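Local atomic coordinates of adhesion G-protein coupled receptor G6 (Danio rerio, PDB entry 6V55), a protein that probably acts as a cell-surface adhesion G protein-coupled receptor in myelination, with a calcium-binding extracellular region that includes CUB, pentraxin-like and SEA domains. Residues Ala363-Ser366 with Gln367-Asn370; Asp353-Thr356 with Pro357-Asp360; Asp735-Leu738 with Gln739-Gly743; Val540-Lys543 with Val544-Val548. One frame throughout, in Å; residues are numbered along the deposited sequence.

Contact 1. Residues Ala363-Ser366 with Gln367-Asn370. With NAG (2-acetamido-2-deoxy-beta-D-glucopyranose), chain J.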
ATOM      1  N   ALA A 363      37.588  25.868  13.248  1.00 45.33           N
ATOM      2  CA  ALA A 363      37.113  26.037  14.622  1.00 37.74           C
ATOM      3  C   ALA A 363      36.155  27.211  14.730  1.00 33.62           C
ATOM      4  O   ALA A 363      35.114  27.104  15.393  1.00 33.85           O
ATOM      5  CB  ALA A 363      38.293  26.229  15.576  1.00 35.70           C
ATOM      6  N   ILE A 364      36.473  28.310  14.038  1.00 35.39           N
ATOM      7  CA  ILE A 364      35.663  29.530  14.079  1.00 35.28           C
ATOM      8  C   ILE A 364      34.334  29.305  13.373  1.00 36.80           C
ATOM      9  O   ILE A 364      33.282  29.730  13.868  1.00 42.77           O
ATOM     10  CB  ILE A 364      36.446  30.713  13.460  1.00 36.94           C
ATOM     11  CG1 ILE A 364      37.738  31.033  14.236  1.00 40.75           C
ATOM     12  CG2 ILE A 364      35.613  31.979  13.412  1.00 34.14           C
ATOM     13  CD1 ILE A 364      37.604  31.034  15.768  1.00 43.99           C
ATOM     14  N   ILE A 365      34.356  28.576  12.242  1.00 35.72           N
ATOM     15  CA  ILE A 365      33.139  28.297  11.472  1.00 32.19           C
ATOM     16  C   ILE A 365      32.218  27.354  12.235  1.00 30.64           C
ATOM     17  O   ILE A 365      31.010  27.621  12.358  1.00 29.54           O
ATOM     18  CB  ILE A 365      33.490  27.737  10.079  1.00 31.02           C
ATOM     19  CG1 ILE A 365      33.901  28.874   9.157  1.00 29.32           C
ATOM     20  CG2 ILE A 365      32.309  27.044   9.421  1.00 22.97           C
ATOM     21  CD1 ILE A 365      34.750  28.425   7.998  1.00 28.87           C
ATOM     22  N   SER A 366      32.776  26.278  12.804  1.00 35.71           N
ATOM     23  CA  SER A 366      31.959  25.309  13.528  1.00 44.37           C
ATOM     24  C   SER A 366      31.370  25.886  14.825  1.00 48.60           C
ATOM     25  O   SER A 366      30.221  25.578  15.161  1.00 51.71           O
ATOM     26  CB  SER A 366      32.767  24.022  13.764  1.00 46.25           C
ATOM     27  OG  SER A 366      33.427  24.008  15.010  1.00 50.33           O
ATOM     28  N   GLN A 367      32.069  26.805  15.499  1.00 47.57           N
ATOM     29  CA  GLN A 367      31.484  27.413  16.693  1.00 44.67           C
ATOM     30  C   GLN A 367      30.448  28.481  16.343  1.00 34.49           C
ATOM     31  O   GLN A 367      29.430  28.586  17.045  1.00 28.60           O
ATOM     32  CB  GLN A 367      32.599  27.958  17.587  1.00 51.12           C
ATOM     33  CG  GLN A 367      32.167  28.625  18.848  1.00 60.07           C
ATOM     34  CD  GLN A 367      33.177  29.682  19.293  1.00 67.79           C
ATOM     35  OE1 GLN A 367      33.652  29.675  20.437  1.00 70.87           O
ATOM     36  NE2 GLN A 367      33.558  30.560  18.365  1.00 67.28           N
ATOM     37  N   TRP A 368      30.653  29.204  15.228  1.00 31.50           N
ATOM     38  CA  TRP A 368      29.628  30.089  14.660  1.00 26.92           C
ATOM     39  C   TRP A 368      28.403  29.316  14.217  1.00 31.68           C
ATOM     40  O   TRP A 368      27.274  29.803  14.368  1.00 35.10           O
ATOM     41  CB  TRP A 368      30.187  30.851  13.457  1.00 24.91           C
ATOM     42  CG  TRP A 368      29.144  31.386  12.459  1.00 23.78           C
ATOM     43  CD1 TRP A 368      28.367  32.498  12.620  1.00 24.10           C
ATOM     44  CD2 TRP A 368      28.800  30.856  11.161  1.00 23.62           C
ATOM     45  NE1 TRP A 368      27.561  32.692  11.519  1.00 24.08           N
ATOM     46  CE2 TRP A 368      27.818  31.706  10.605  1.00 23.81           C
ATOM     47  CE3 TRP A 368      29.221  29.751  10.422  1.00 23.34           C
ATOM     48  CZ2 TRP A 368      27.254  31.482   9.346  1.00 23.75           C
ATOM     49  CZ3 TRP A 368      28.659  29.537   9.166  1.00 23.26           C
ATOM     50  CH2 TRP A 368      27.689  30.402   8.643  1.00 23.47           C
ATOM     51  N   LEU A 369      28.613  28.112  13.656  1.00 37.45           N
ATOM     52  CA  LEU A 369      27.497  27.253  13.252  1.00 33.54           C
ATOM     53  C   LEU A 369      26.695  26.797  14.469  1.00 31.84           C
ATOM     54  O   LEU A 369      25.472  26.938  14.484  1.00 26.82           O
ATOM     55  CB  LEU A 369      27.993  26.042  12.441  1.00 27.83           C
ATOM     56  CG  LEU A 369      28.102  26.118  10.902  1.00 26.09           C
ATOM     57  CD1 LEU A 369      29.113  25.136  10.345  1.00 21.96           C
ATOM     58  CD2 LEU A 369      26.770  25.920  10.190  1.00 22.00           C
ATOM     59  N   ASN A 370      27.390  26.311  15.515  1.00 35.04           N
ATOM     60  CA  ASN A 370      26.776  25.952  16.797  1.00 35.99           C
ATOM     61  C   ASN A 370      26.049  27.134  17.440  1.00 46.43           C
ATOM     62  O   ASN A 370      24.914  26.984  17.910  1.00 53.54           O
ATOM     63  CB  ASN A 370      27.853  25.460  17.764  1.00 40.28           C
ATOM     64  CG  ASN A 370      28.024  23.960  17.775  1.00 45.31           C
ATOM     65  OD1 ASN A 370      27.552  23.263  16.893  1.00 38.58           O
ATOM     66  ND2 ASN A 370      28.716  23.460  18.807  1.00 60.04           N
TER
HETATM   67  C1  NAG J 908      29.043  22.076  19.084  1.00 52.97           C
HETATM   68  C2  NAG J 908      30.374  22.008  19.886  1.00 63.07           C
HETATM   69  C3  NAG J 908      30.667  20.562  20.338  1.00 62.25           C
HETATM   70  C4  NAG J 908      29.482  19.976  21.103  1.00 60.67           C
HETATM   71  C5  NAG J 908      28.226  20.033  20.230  1.00 58.66           C
HETATM   72  C6  NAG J 908      26.985  19.514  20.921  1.00 58.95           C
HETATM   73  C7  NAG J 908      32.324  23.482  19.556  1.00 70.43           C
HETATM   74  C8  NAG J 908      33.405  23.907  18.606  1.00 70.63           C
HETATM   75  N2  NAG J 908      31.484  22.539  19.106  1.00 68.89           N
HETATM   76  O3  NAG J 908      31.843  20.525  21.145  1.00 59.79           O
HETATM   77  O4  NAG J 908      29.743  18.630  21.488  1.00 60.88           O
HETATM   78  O5  NAG J 908      27.958  21.395  19.847  1.00 56.07           O
HETATM   79  O6  NAG J 908      27.202  19.245  22.300  1.00 60.89           O
HETATM   80  O7  NAG J 908      32.218  23.967  20.681  1.00 70.18           O

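Contact 2. Residues Asp353-Thr356 with Pro357-Asp360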
ATOM      1  N   ASP A 353      38.194  33.998   3.825  1.00 26.56           N
ATOM      2  CA  ASP A 353      39.080  34.275   4.941  1.00 26.66           C
ATOM      3  C   ASP A 353      40.044  35.359   4.500  1.00 30.82           C
ATOM      4  O   ASP A 353      40.782  35.164   3.531  1.00 31.48           O
ATOM      5  CB  ASP A 353      39.850  33.012   5.338  1.00 27.77           C
ATOM      6  CG  ASP A 353      40.395  33.065   6.764  1.00 33.38           C
ATOM      7  OD1 ASP A 353      40.590  31.988   7.362  1.00 36.89           O
ATOM      8  OD2 ASP A 353      40.640  34.168   7.298  1.00 38.18           O
ATOM      9  N   GLU A 354      40.065  36.478   5.218  1.00 31.44           N
ATOM     10  CA  GLU A 354      41.051  37.510   4.916  1.00 34.65           C
ATOM     11  C   GLU A 354      42.282  37.421   5.799  1.00 34.67           C
ATOM     12  O   GLU A 354      43.268  38.122   5.538  1.00 28.64           O
ATOM     13  CB  GLU A 354      40.423  38.887   5.028  1.00 39.84           C
ATOM     14  CG  GLU A 354      39.785  39.304   3.731  1.00 49.94           C
ATOM     15  CD  GLU A 354      38.897  40.507   3.892  1.00 60.62           C
ATOM     16  OE1 GLU A 354      39.063  41.469   3.098  1.00 65.42           O
ATOM     17  OE2 GLU A 354      38.034  40.479   4.805  1.00 61.96           O
ATOM     18  N   GLN A 355      42.253  36.541   6.805  1.00 29.44           N
ATOM     19  CA  GLN A 355      43.371  36.293   7.702  1.00 27.74           C
ATOM     20  C   GLN A 355      43.766  34.825   7.641  1.00 34.31           C
ATOM     21  O   GLN A 355      43.732  34.125   8.665  1.00 41.94           O
ATOM     22  CB  GLN A 355      42.985  36.695   9.125  1.00 27.71           C
ATOM     23  CG  GLN A 355      42.695  38.172   9.268  1.00 30.11           C
ATOM     24  CD  GLN A 355      41.825  38.458  10.459  1.00 34.91           C
ATOM     25  OE1 GLN A 355      41.766  37.653  11.395  1.00 38.82           O
ATOM     26  NE2 GLN A 355      41.129  39.602  10.436  1.00 32.55           N
ATOM     27  N   THR A 356      44.082  34.348   6.430  1.00 33.18           N
ATOM     28  CA  THR A 356      44.438  32.939   6.225  1.00 30.76           C
ATOM     29  C   THR A 356      45.684  32.435   6.962  1.00 36.48           C
ATOM     30  O   THR A 356      45.593  31.328   7.535  1.00 39.43           O
ATOM     31  CB  THR A 356      44.522  32.641   4.719  1.00 26.89           C
ATOM     32  OG1 THR A 356      43.429  33.258   4.011  1.00 27.01           O
ATOM     33  CG2 THR A 356      44.519  31.166   4.454  1.00 29.92           C
ATOM     34  N   PRO A 357      46.828  33.160   7.049  1.00 36.74           N
ATOM     35  CA  PRO A 357      47.963  32.606   7.798  1.00 34.84           C
ATOM     36  C   PRO A 357      47.857  32.630   9.311  1.00 40.12           C
ATOM     37  O   PRO A 357      48.728  32.060   9.988  1.00 43.48           O
ATOM     38  CB  PRO A 357      49.102  33.496   7.345  1.00 30.57           C
ATOM     39  CG  PRO A 357      48.501  34.736   7.090  1.00 30.34           C
ATOM     40  CD  PRO A 357      47.335  34.362   6.322  1.00 31.22           C
ATOM     41  N   ASP A 358      46.836  33.253   9.863  1.00 43.31           N
ATOM     42  CA  ASP A 358      46.793  33.443  11.308  1.00 49.01           C
ATOM     43  C   ASP A 358      46.100  32.236  11.942  1.00 54.48           C
ATOM     44  O   ASP A 358      46.752  31.391  12.554  1.00 55.63           O
ATOM     45  CB  ASP A 358      46.126  34.783  11.612  1.00 53.32           C
ATOM     46  CG  ASP A 358      46.803  35.943  10.851  1.00 62.48           C
ATOM     47  OD1 ASP A 358      48.020  36.160  11.059  1.00 65.66           O
ATOM     48  OD2 ASP A 358      46.151  36.622  10.024  1.00 64.73           O
ATOM     49  N   ARG A 359      44.798  32.111  11.706  1.00 56.19           N
ATOM     50  CA  ARG A 359      43.931  31.181  12.411  1.00 55.38           C
ATOM     51  C   ARG A 359      43.683  29.916  11.603  1.00 57.05           C
ATOM     52  O   ARG A 359      44.117  29.769  10.454  1.00 56.95           O
ATOM     53  CB  ARG A 359      42.594  31.854  12.718  1.00 54.13           C
ATOM     54  CG  ARG A 359      41.763  32.090  11.470  1.00 52.36           C
ATOM     55  CD  ARG A 359      40.810  33.232  11.688  1.00 51.73           C
ATOM     56  NE  ARG A 359      40.251  33.715  10.437  1.00 53.86           N
ATOM     57  CZ  ARG A 359      39.498  34.805  10.339  1.00 59.40           C
ATOM     58  NH1 ARG A 359      39.219  35.530  11.421  1.00 60.02           N
ATOM     59  NH2 ARG A 359      39.017  35.186   9.161  1.00 61.40           N
ATOM     60  N   ASP A 360      42.970  28.991  12.247  1.00 57.49           N
ATOM     61  CA  ASP A 360      42.338  27.852  11.593  1.00 56.74           C
ATOM     62  C   ASP A 360      40.845  28.145  11.574  1.00 50.26           C
ATOM     63  O   ASP A 360      40.196  28.163  12.628  1.00 49.14           O
ATOM     64  CB  ASP A 360      42.641  26.547  12.325  1.00 59.99           C
ATOM     65  CG  ASP A 360      41.717  25.412  11.906  1.00 61.25           C
ATOM     66  OD1 ASP A 360      41.931  24.815  10.818  1.00 61.53           O
ATOM     67  OD2 ASP A 360      40.763  25.128  12.666  1.00 60.44           O
TER

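Contact 3. Residues Asp735-Leu738 with Gln739-Gly743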
ATOM      1  N   ASP A 735      10.468 -47.524 -14.091  1.00 30.54           N
ATOM      2  CA  ASP A 735      11.497 -48.365 -13.476  1.00 29.41           C
ATOM      3  C   ASP A 735      12.541 -47.453 -12.850  1.00 25.01           C
ATOM      4  O   ASP A 735      13.320 -46.817 -13.568  1.00 23.46           O
ATOM      5  CB  ASP A 735      12.119 -49.296 -14.521  1.00 31.76           C
ATOM      6  CG  ASP A 735      13.006 -50.403 -13.930  1.00 34.37           C
ATOM      7  OD1 ASP A 735      13.383 -50.386 -12.727  1.00 36.39           O
ATOM      8  OD2 ASP A 735      13.323 -51.329 -14.708  1.00 37.13           O
ATOM      9  N   PHE A 736      12.611 -47.460 -11.511  1.00 24.71           N
ATOM     10  CA  PHE A 736      13.565 -46.625 -10.778  1.00 24.94           C
ATOM     11  C   PHE A 736      15.013 -47.088 -10.892  1.00 28.57           C
ATOM     12  O   PHE A 736      15.910 -46.343 -10.482  1.00 29.03           O
ATOM     13  CB  PHE A 736      13.185 -46.572  -9.304  1.00 22.64           C
ATOM     14  CG  PHE A 736      12.146 -45.543  -8.997  1.00 21.00           C
ATOM     15  CD1 PHE A 736      12.461 -44.197  -9.062  1.00 20.03           C
ATOM     16  CD2 PHE A 736      10.852 -45.926  -8.666  1.00 16.11           C
ATOM     17  CE1 PHE A 736      11.504 -43.248  -8.802  1.00 24.79           C
ATOM     18  CE2 PHE A 736       9.882 -44.985  -8.401  1.00 19.09           C
ATOM     19  CZ  PHE A 736      10.200 -43.646  -8.461  1.00 25.11           C
ATOM     20  N   ASN A 737      15.262 -48.292 -11.411  1.00 29.50           N
ATOM     21  CA  ASN A 737      16.609 -48.826 -11.521  1.00 30.59           C
ATOM     22  C   ASN A 737      17.307 -48.426 -12.812  1.00 27.60           C
ATOM     23  O   ASN A 737      18.542 -48.542 -12.891  1.00 25.39           O
ATOM     24  CB  ASN A 737      16.575 -50.350 -11.410  1.00 31.26           C
ATOM     25  CG  ASN A 737      16.372 -50.814  -9.994  1.00 40.26           C
ATOM     26  OD1 ASN A 737      17.019 -50.317  -9.076  1.00 43.61           O
ATOM     27  ND2 ASN A 737      15.447 -51.750  -9.797  1.00 45.41           N
ATOM     28  N   LEU A 738      16.553 -47.962 -13.810  1.00 23.95           N
ATOM     29  CA  LEU A 738      17.136 -47.616 -15.097  1.00 21.94           C
ATOM     30  C   LEU A 738      17.956 -46.340 -14.983  1.00 25.92           C
ATOM     31  O   LEU A 738      17.765 -45.548 -14.059  1.00 34.40           O
ATOM     32  CB  LEU A 738      16.038 -47.445 -16.143  1.00 21.35           C
ATOM     33  CG  LEU A 738      15.244 -48.701 -16.509  1.00 22.96           C
ATOM     34  CD1 LEU A 738      14.347 -48.437 -17.703  1.00 25.89           C
ATOM     35  CD2 LEU A 738      16.139 -49.900 -16.789  1.00 23.35           C
ATOM     36  N   GLN A 739      18.911 -46.200 -15.911  1.00 27.81           N
ATOM     37  CA  GLN A 739      19.762 -45.022 -16.120  1.00 29.69           C
ATOM     38  C   GLN A 739      20.533 -44.629 -14.855  1.00 31.86           C
ATOM     39  O   GLN A 739      20.386 -43.526 -14.330  1.00 32.22           O
ATOM     40  CB  GLN A 739      18.934 -43.862 -16.675  1.00 29.47           C
ATOM     41  CG  GLN A 739      18.159 -44.260 -17.934  1.00 30.37           C
ATOM     42  CD  GLN A 739      17.294 -43.132 -18.480  1.00 32.49           C
ATOM     43  OE1 GLN A 739      17.632 -41.945 -18.344  1.00 31.27           O
ATOM     44  NE2 GLN A 739      16.167 -43.497 -19.097  1.00 30.29           N
ATOM     45  N   ASN A 740      21.328 -45.598 -14.380  1.00 37.56           N
ATOM     46  CA  ASN A 740      22.164 -45.540 -13.172  1.00 39.84           C
ATOM     47  C   ASN A 740      21.351 -45.150 -11.939  1.00 34.81           C
ATOM     48  O   ASN A 740      21.702 -44.216 -11.201  1.00 35.24           O
ATOM     49  CB  ASN A 740      23.372 -44.619 -13.359  1.00 45.73           C
ATOM     50  CG  ASN A 740      24.494 -44.939 -12.373  1.00 53.82           C
ATOM     51  OD1 ASN A 740      24.573 -46.058 -11.845  1.00 57.62           O
ATOM     52  ND2 ASN A 740      25.341 -43.950 -12.091  1.00 54.64           N
ATOM     53  N   TYR A 741      20.217 -45.850 -11.784  1.00 31.38           N
ATOM     54  CA  TYR A 741      19.305 -45.745 -10.639  1.00 32.73           C
ATOM     55  C   TYR A 741      18.717 -44.335 -10.508  1.00 35.14           C
ATOM     56  O   TYR A 741      18.549 -43.806  -9.406  1.00 37.44           O
ATOM     57  CB  TYR A 741      19.988 -46.218  -9.346  1.00 30.23           C
ATOM     58  CG  TYR A 741      20.588 -47.595  -9.491  1.00 29.98           C
ATOM     59  CD1 TYR A 741      19.774 -48.733  -9.444  1.00 29.25           C
ATOM     60  CD2 TYR A 741      21.954 -47.766  -9.714  1.00 29.90           C
ATOM     61  CE1 TYR A 741      20.307 -50.010  -9.593  1.00 26.81           C
ATOM     62  CE2 TYR A 741      22.495 -49.037  -9.867  1.00 28.94           C
ATOM     63  CZ  TYR A 741      21.668 -50.155  -9.801  1.00 30.73           C
ATOM     64  OH  TYR A 741      22.209 -51.427  -9.954  1.00 38.52           O
ATOM     65  N   SER A 742      18.433 -43.711 -11.658  1.00 32.11           N
ATOM     66  CA  SER A 742      17.711 -42.448 -11.716  1.00 31.20           C
ATOM     67  C   SER A 742      16.275 -42.592 -12.191  1.00 31.18           C
ATOM     68  O   SER A 742      15.425 -41.806 -11.774  1.00 37.40           O
ATOM     69  CB  SER A 742      18.429 -41.451 -12.635  1.00 32.13           C
ATOM     70  OG  SER A 742      18.090 -41.670 -13.994  1.00 32.63           O
ATOM     71  N   GLY A 743      15.977 -43.565 -13.053  1.00 24.38           N
ATOM     72  CA  GLY A 743      14.605 -43.785 -13.469  1.00 21.40           C
ATOM     73  C   GLY A 743      14.328 -43.607 -14.949  1.00 16.98           C
ATOM     74  O   GLY A 743      14.888 -42.719 -15.604  1.00 17.51           O
TER
HETATM   75  O   HOH W   1      17.049 -45.542  -7.897  1.00 30.81           O

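Contact 4. Residues Val540-Lys543 with Val544-Val548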
ATOM      1  N   VAL A 540      13.735 -27.683  -1.885  1.00 24.95           N
ATOM      2  CA  VAL A 540      12.470 -27.939  -1.212  1.00 20.52           C
ATOM      3  C   VAL A 540      12.152 -29.434  -1.262  1.00 21.10           C
ATOM      4  O   VAL A 540      11.726 -30.026  -0.263  1.00 27.69           O
ATOM      5  CB  VAL A 540      11.363 -27.055  -1.824  1.00 16.64           C
ATOM      6  CG1 VAL A 540      10.036 -27.406  -1.290  1.00 16.22           C
ATOM      7  CG2 VAL A 540      11.619 -25.583  -1.496  1.00 18.50           C
ATOM      8  N   VAL A 541      12.480 -30.092  -2.372  1.00 16.47           N
ATOM      9  CA  VAL A 541      12.117 -31.496  -2.521  1.00 16.46           C
ATOM     10  C   VAL A 541      13.087 -32.401  -1.745  1.00 20.06           C
ATOM     11  O   VAL A 541      12.700 -33.481  -1.269  1.00 27.68           O
ATOM     12  CB  VAL A 541      12.001 -31.776  -4.038  1.00 17.18           C
ATOM     13  CG1 VAL A 541      11.986 -33.211  -4.387  1.00 17.76           C
ATOM     14  CG2 VAL A 541      10.705 -31.157  -4.559  1.00 18.52           C
ATOM     15  N   THR A 542      14.309 -31.934  -1.481  1.00 19.63           N
ATOM     16  CA  THR A 542      15.179 -32.687  -0.573  1.00 24.47           C
ATOM     17  C   THR A 542      14.700 -32.604   0.879  1.00 25.30           C
ATOM     18  O   THR A 542      14.603 -33.641   1.557  1.00 23.01           O
ATOM     19  CB  THR A 542      16.624 -32.218  -0.719  1.00 28.85           C
ATOM     20  OG1 THR A 542      17.087 -32.582  -2.031  1.00 33.13           O
ATOM     21  CG2 THR A 542      17.530 -32.873   0.312  1.00 29.05           C
ATOM     22  N   LYS A 543      14.308 -31.399   1.335  1.00 23.79           N
ATOM     23  CA  LYS A 543      13.759 -31.221   2.684  1.00 20.84           C
ATOM     24  C   LYS A 543      12.431 -31.962   2.894  1.00 21.89           C
ATOM     25  O   LYS A 543      12.208 -32.512   3.983  1.00 26.44           O
ATOM     26  CB  LYS A 543      13.581 -29.734   2.985  1.00 18.61           C
ATOM     27  CG  LYS A 543      13.281 -29.442   4.450  1.00 19.52           C
ATOM     28  CD  LYS A 543      14.343 -30.040   5.368  1.00 22.62           C
ATOM     29  CE  LYS A 543      15.629 -29.206   5.290  1.00 24.22           C
ATOM     30  NZ  LYS A 543      16.807 -29.806   5.988  1.00 24.31           N
ATOM     31  N   VAL A 544      11.571 -32.028   1.862  1.00 16.32           N
ATOM     32  CA  VAL A 544      10.344 -32.827   1.917  1.00 16.24           C
ATOM     33  C   VAL A 544      10.671 -34.312   2.064  1.00 16.29           C
ATOM     34  O   VAL A 544      10.009 -35.025   2.828  1.00 18.59           O
ATOM     35  CB  VAL A 544       9.477 -32.538   0.672  1.00 16.17           C
ATOM     36  CG1 VAL A 544       8.396 -33.588   0.422  1.00 16.12           C
ATOM     37  CG2 VAL A 544       8.825 -31.217   0.827  1.00 16.22           C
ATOM     38  N   MET A 545      11.758 -34.774   1.433  1.00 16.40           N
ATOM     39  CA  MET A 545      12.188 -36.162   1.609  1.00 16.94           C
ATOM     40  C   MET A 545      12.705 -36.429   3.022  1.00 19.57           C
ATOM     41  O   MET A 545      12.432 -37.495   3.590  1.00 25.59           O
ATOM     42  CB  MET A 545      13.261 -36.519   0.587  1.00 23.57           C
ATOM     43  CG  MET A 545      13.771 -37.965   0.665  1.00 30.73           C
ATOM     44  SD  MET A 545      12.450 -39.198   0.501  1.00 36.26           S
ATOM     45  CE  MET A 545      12.744 -39.477  -1.217  1.00 36.92           C
ATOM     46  N   GLU A 546      13.418 -35.464   3.617  1.00 18.44           N
ATOM     47  CA  GLU A 546      13.860 -35.620   4.999  1.00 23.58           C
ATOM     48  C   GLU A 546      12.673 -35.615   5.952  1.00 25.87           C
ATOM     49  O   GLU A 546      12.614 -36.419   6.896  1.00 28.64           O
ATOM     50  CB  GLU A 546      14.834 -34.504   5.367  1.00 28.47           C
ATOM     51  CG  GLU A 546      16.078 -34.421   4.491  1.00 37.08           C
ATOM     52  CD  GLU A 546      16.927 -33.181   4.801  1.00 46.51           C
ATOM     53  OE1 GLU A 546      17.913 -32.924   4.063  1.00 48.22           O
ATOM     54  OE2 GLU A 546      16.603 -32.462   5.784  1.00 48.42           O
ATOM     55  N   LEU A 547      11.695 -34.760   5.653  1.00 22.11           N
ATOM     56  CA  LEU A 547      10.487 -34.644   6.443  1.00 21.55           C
ATOM     57  C   LEU A 547       9.661 -35.916   6.388  1.00 24.29           C
ATOM     58  O   LEU A 547       9.152 -36.357   7.416  1.00 33.88           O
ATOM     59  CB  LEU A 547       9.667 -33.468   5.929  1.00 21.19           C
ATOM     60  CG  LEU A 547       8.445 -33.028   6.715  1.00 21.27           C
ATOM     61  CD1 LEU A 547       8.470 -31.539   6.778  1.00 23.21           C
ATOM     62  CD2 LEU A 547       7.158 -33.493   6.081  1.00 19.23           C
ATOM     63  N   VAL A 548       9.499 -36.504   5.203  1.00 20.66           N
ATOM     64  CA  VAL A 548       8.642 -37.681   5.084  1.00 16.33           C
ATOM     65  C   VAL A 548       9.327 -38.885   5.731  1.00 26.69           C
ATOM     66  O   VAL A 548       8.671 -39.722   6.360  1.00 25.31           O
ATOM     67  CB  VAL A 548       8.271 -37.892   3.599  1.00 16.24           C
ATOM     68  CG1 VAL A 548       7.640 -39.254   3.328  1.00 16.22           C
ATOM     69  CG2 VAL A 548       7.297 -36.829   3.162  1.00 16.15           C
TER

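Contact 1. Residues Ala363-Ser366 with Gln367-Asn370
I365 and L369 stand side by side, one turn apart, on the alpha helix 361-374, which packs against the antiparallel sheet of the SEA domain. The evidence for their contact is the methyl pair: I365 CG2 lies 3.8 Å from L369 CD1, and both side chains point the same way. CG2 comes off I365 anti to the backbone N, and the same methyl is also 4.2 Å from W368 CE3. The indole of W368 has its CG anti to the backbone N (chi1 158°), which brings the benzo edge back beside the preceding turn, with CE3 3.4 Å from I365 O and that oxygen near the ring plane. I365 O is at the same time the acceptor for L369 N at 2.8 Å. Equivalent i to i+4 bonds run from Q367 N to A363 O, W368 N to I364 O and N370 N to S366 O; the last is the straightest of the four, at 169°. Further out, I365 and L369 meet strands 380-392 and 399-410, while W368 packs on I432 and L438. The partly exposed flank carries sugar: N370 opens an Asn-X-Thr glycosylation sequon completed by T372, and its OD1 is held by V382 N. ND2 of N370 is bonded covalently to C1 of the NAG at 1.4 Å, and the acetyl methyl C8 of that sugar comes within 3.6 Å of S366 OG.

Contact 2. Residues Asp353-Thr356 with Pro357-Asp360
D358 N returns to Q355 O at 3.4 Å, a weak bond that closes a four-residue turn; T356 and P357 at its corners have the backbone angles of a type I beta turn. Just before it, Q355 N donates to D353 OD2 at 2.9 Å, two residues back, which makes an Asx turn. That same oxygen takes the R359 guanidinium in a salt bridge: NH2 lies 2.7 Å from D353 OD2, and NE adds a weak bond at 3.2 Å. NH2 arrives from above the carboxylate, 56° out of its plane, and on the face opposite to Q355 N. The turns thus join strand 342-353 to helix 361-374 of the SEA domain, where D360 OD2 caps A363 N weakly. R359 starts with CG between its backbone N and carbonyl carbon (chi1 70°) and then runs extended, which carries its charged end back to D353; NH1 goes on to N434 O. Q355 CB sits 4.1 Å above the centre of the guanidinium. An alanine in place of D353 would probably leave R359 without its counter-charge and Q355 N without its acceptor, freeing the turn to shift. D358 OD2 approaches Q355 CB to 3.3 Å, and T356 OG1 bonds to T397 O.

Contact 3. Residues Asp735-Leu738 with Gln739-Gly743
The amide of N737 stands almost perpendicular to the ring plane of Y741 (89°), and its OD1 enters at the ring's edge, close to the ring plane. It lies 3.2 Å from Y741 CD1, so the amide oxygen faces aromatic hydrogens and not the pi cloud. Both side chains leave with CG beside the backbone N (chi1 -76° for N737), and cross obliquely.

Behind this pair the chain makes two successive turns within the GPS motif. D735 to L738 form a type I beta turn, capped by D735 OD1, which accepts from N737 N at 3.1 Å; the other carboxylate oxygen is taken by N746 ND2. Q739, N740 and Y741 then all have positive phi and psi, a short left-handed helical turn. Its closure is recorded at L738 O, which receives G743 N at 2.9 Å and, more weakly, S742 N. S742 OG donates to Q739 O at 3.0 Å. The ring of F736 meets W734 edge-to-face and touches helix 573-593. G743 CA makes a C-H...O contact with D735 O at 3.3 Å.

G743 has phi 118°, where a beta carbon would press on the carbonyl oxygen of S742, so the backbone itself calls for glycine. The chemistry therefore implies a turn shaped mainly by main-chain bonds and the D735 cap, with the N737 oxygen and the electropositive rim of Y741 probably adding only a weak electrostatic attraction.

Contact 4. Residues Val540-Lys543 with Val544-Val548
V544 N bonds to V540 O at 2.9 Å, one of the regular i to i+4 bonds of helix 534-550, which lies among the alpha helices preceding the GPS-bearing beta sheets, consistent with the helical part of a GAIN domain. V544 CG2 rests 3.3 Å from the same V540 O, and both valines face I564 of helix 555-568. M545 continues the pattern, its N donating to V541 O, while its side chain turns away to helix 573-593. At E546 the contact becomes ionic: K543 NZ approaches OE2 of E546 at 2.7 Å on its syn side, 27° out of the carboxylate plane. The lysine bends at chi2 (55°) and chi3 (74°), bringing CD as well to 3.3 Å from E546 OE2, whereas the glutamate runs extended beyond CG. Carbonyl oxygens of I510 and T508 also hold NZ, so the buried ammonium is bonded to three oxygens. A leucine instead of E546 would probably leave the K543 charge without its carboxylate mate, held by the carbonyl oxygens of I510 and T508. L547 packs on V520 and A521 of helix 517-527, and its N reaches K543 O at 2.8 Å.

The four contacts fall into two pairs far apart in a large multidomain chain. Contacts 1 and 2 follow each other in the SEA domain, with centres 15 Å apart: contact 2 delivers the chain to the start of the helix that contact 1 continues. Contacts 3 and 4 are close in space though distant in sequence, with centres 20 Å and nearest atoms about 9 Å apart. Helix 573-593 lies between them, K585 touching both F736 and M545. Between the pairs, centres of contacts 1 and 4 are 65 Å apart and those of contacts 2 and 3 are 86 Å apart. Contact 1 alone carries a glycan; the R359 side chain in contact 2 is about 13 Å from a bound NAG.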